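Local coordinates for protein Ent-copalyl diphosphate synthase (PDB 5BP8) that is a terpene cyclase-like protein of mainly helical build, with a region related to the squalene-hopene cyclase C-terminal domain, at residues 348-353 with 394-399. Sequence-based numbering, arbitrary orientation.
Sequences STSTNA and WMDKWH. With SO4 (sulfate ion), chain B.
Asp396 sets its carboxylate against the first turn of helix 349-365, and each of its two oxygens accepts two hydrogen bonds. OD1 takes the hydroxyl of Ser348, OG to OD1 2.6 Å, on its syn lone pair. It also takes the amide of Ser350, N to OD1 2.9 Å, which comes from above the carboxylate plane in a nearly straight bond (166°). OD2 is met from opposite faces by Ser350 OG, at 2.7 Å, and by the backbone N of Trp398, at 3.0 Å. The last bond forms an Asx turn. With CG anti to the backbone N (chi1 -178°), the carboxylate reaches across to the helix start. There it is buried and meets four donors, a setting that would probably favour its ionised form.

Ser348 OG passes the network on: it accepts from Thr351 N (3.0 Å), the N-cap bond, and from Thr351 OG1. Beside the carboxylate, Thr349 OG1 donates to Met395 O at 2.8 Å, from above the carbonyl plane. The Trp398 ring has Lys397 CG over its centre on one face, while Ser350 OG and Thr351 OG1 lie at its edge. Lys397 NZ bonds to Thr346 O and to a sulfate ion.

The arrangement is a helix N-cap whose serine is bonded to an aspartate from a type I turn, Asp396 to His399. It joins helix 349-365 to the loop before helix 402-416 in a mainly helical, squalene-hopene cyclase-like region.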
loop_
_atom_site.group_PDB
_atom_site.type_symbol
_atom_site.label_atom_id
_atom_site.label_comp_id
_atom_site.label_asym_id
_atom_site.label_seq_id
_atom_site.Cartn_x
_atom_site.Cartn_y
_atom_site.Cartn_z
ATOM N N SER A 348 2.920 -7.027 -12.792
ATOM C CA SER A 348 1.941 -6.034 -12.419
ATOM C C SER A 348 1.305 -5.386 -13.650
ATOM O O SER A 348 2.003 -4.844 -14.516
ATOM C CB SER A 348 2.603 -4.969 -11.563
ATOM O OG SER A 348 1.753 -3.856 -11.393
ATOM N N THR A 349 -0.017 -5.409 -13.712
ATOM C CA THR A 349 -0.750 -4.741 -14.804
ATOM C C THR A 349 -0.695 -3.228 -14.645
ATOM O O THR A 349 -0.456 -2.512 -15.627
ATOM C CB THR A 349 -2.225 -5.189 -14.856
ATOM O OG1 THR A 349 -2.836 -4.980 -13.566
ATOM C CG2 THR A 349 -2.328 -6.658 -15.238
ATOM N N SER A 350 -0.841 -2.728 -13.403
ATOM C CA SER A 350 -0.821 -1.281 -13.155
ATOM C C SER A 350 0.565 -0.702 -13.481
ATOM O O SER A 350 0.665 0.414 -13.981
ATOM C CB SER A 350 -1.248 -0.921 -11.704
ATOM O OG SER A 350 -0.233 -1.262 -10.792
ATOM N N THR A 351 1.620 -1.450 -13.194
ATOM C CA THR A 351 2.983 -1.012 -13.497
ATOM C C THR A 351 3.168 -0.827 -15.015
ATOM O O THR A 351 3.683 0.195 -15.477
ATOM C CB THR A 351 4.004 -2.000 -12.940
ATOM O OG1 THR A 351 3.887 -2.055 -11.505
ATOM C CG2 THR A 351 5.455 -1.626 -13.319
ATOM N N ASN A 352 2.734 -1.818 -15.776
ATOM C CA ASN A 352 2.821 -1.728 -17.233
ATOM C C ASN A 352 1.989 -0.598 -17.800
ATOM O O ASN A 352 2.451 0.110 -18.702
ATOM C CB ASN A 352 2.505 -3.069 -17.874
ATOM C CG ASN A 352 3.696 -4.009 -17.838
ATOM O OD1 ASN A 352 4.495 -4.078 -18.804
ATOM N ND2 ASN A 352 3.865 -4.706 -16.725
ATOM N N ALA A 353 0.779 -0.398 -17.261
ATOM C CA ALA A 353 -0.005 0.807 -17.576
ATOM C C ALA A 353 0.770 2.097 -17.337
ATOM O O ALA A 353 0.781 2.994 -18.202
ATOM C CB ALA A 353 -1.324 0.831 -16.801
ATOM N N TRP A 394 -9.487 -5.432 -15.072
ATOM C CA TRP A 394 -8.163 -5.976 -14.826
ATOM C C TRP A 394 -8.025 -6.154 -13.302
ATOM O O TRP A 394 -8.812 -5.603 -12.559
ATOM C CB TRP A 394 -7.039 -5.025 -15.278
ATOM C CG TRP A 394 -6.738 -4.989 -16.771
ATOM C CD1 TRP A 394 -5.743 -5.657 -17.426
ATOM C CD2 TRP A 394 -7.389 -4.180 -17.745
ATOM N NE1 TRP A 394 -5.762 -5.337 -18.771
ATOM C CE2 TRP A 394 -6.743 -4.408 -18.982
ATOM C CE3 TRP A 394 -8.466 -3.289 -17.700
ATOM C CZ2 TRP A 394 -7.161 -3.783 -20.180
ATOM C CZ3 TRP A 394 -8.860 -2.647 -18.868
ATOM C CH2 TRP A 394 -8.213 -2.908 -20.101
HETATM N N MSE A 395 -7.028 -6.919 -12.888
HETATM C CA MSE A 395 -6.611 -6.991 -11.479
HETATM C C MSE A 395 -5.132 -6.710 -11.467
HETATM O O MSE A 395 -4.428 -6.980 -12.448
HETATM C CB MSE A 395 -6.842 -8.383 -10.904
HETATM C CG MSE A 395 -8.209 -8.604 -10.263
HETATM SE SE MSE A 395 -8.605 -7.378 -8.762
HETATM C CE MSE A 395 -7.555 -7.917 -7.197
ATOM N N ASP A 396 -4.633 -6.203 -10.335
ATOM C CA ASP A 396 -3.228 -5.861 -10.189
ATOM C C ASP A 396 -2.710 -6.363 -8.856
ATOM O O ASP A 396 -3.439 -6.378 -7.866
ATOM C CB ASP A 396 -3.007 -4.358 -10.248
ATOM C CG ASP A 396 -1.538 -3.981 -10.133
ATOM O OD1 ASP A 396 -0.761 -4.420 -10.999
ATOM O OD2 ASP A 396 -1.159 -3.226 -9.197
ATOM N N LYS A 397 -1.443 -6.743 -8.848
ATOM C CA LYS A 397 -0.808 -7.277 -7.658
ATOM C C LYS A 397 -0.657 -6.298 -6.510
ATOM O O LYS A 397 -0.452 -6.731 -5.390
ATOM C CB LYS A 397 0.579 -7.867 -8.004
ATOM C CG LYS A 397 1.655 -6.844 -8.286
ATOM C CD LYS A 397 2.937 -7.503 -8.808
ATOM C CE LYS A 397 3.644 -8.309 -7.733
ATOM N NZ LYS A 397 4.979 -8.772 -8.203
ATOM N N TRP A 398 -0.631 -4.986 -6.766
ATOM C CA TRP A 398 -0.326 -4.011 -5.712
ATOM C C TRP A 398 -1.556 -3.507 -4.945
ATOM O O TRP A 398 -1.399 -2.742 -4.021
ATOM C CB TRP A 398 0.417 -2.786 -6.279
ATOM C CG TRP A 398 1.731 -3.153 -6.942
ATOM C CD1 TRP A 398 2.108 -2.868 -8.225
ATOM C CD2 TRP A 398 2.820 -3.901 -6.358
ATOM N NE1 TRP A 398 3.381 -3.374 -8.467
ATOM C CE2 TRP A 398 3.828 -4.020 -7.345
ATOM C CE3 TRP A 398 3.042 -4.476 -5.100
ATOM C CZ2 TRP A 398 5.029 -4.711 -7.116
ATOM C CZ3 TRP A 398 4.243 -5.165 -4.873
ATOM C CH2 TRP A 398 5.222 -5.264 -5.873
ATOM N N HIS A 399 -2.753 -3.907 -5.346
ATOM C CA HIS A 399 -3.962 -3.278 -4.849
ATOM C C HIS A 399 -5.056 -4.325 -4.769
ATOM O O HIS A 399 -5.233 -5.152 -5.668
ATOM C CB HIS A 399 -4.301 -2.121 -5.769
ATOM C CG HIS A 399 -5.163 -1.056 -5.171
ATOM N ND1 HIS A 399 -6.496 -1.237 -4.884
ATOM C CD2 HIS A 399 -4.892 0.230 -4.869
ATOM C CE1 HIS A 399 -7.006 -0.117 -4.424
ATOM N NE2 HIS A 399 -6.053 0.796 -4.418
HETATM S S SO4 B . 6.395 -11.500 -6.402
HETATM O O1 SO4 B . 5.587 -11.566 -7.646
HETATM O O2 SO4 B . 7.617 -12.344 -6.629
HETATM O O3 SO4 B . 6.720 -10.154 -6.014
HETATM O O4 SO4 B . 5.610 -12.149 -5.337
HETATM O O HOH W 1 -0.826 -7.906 -11.573
#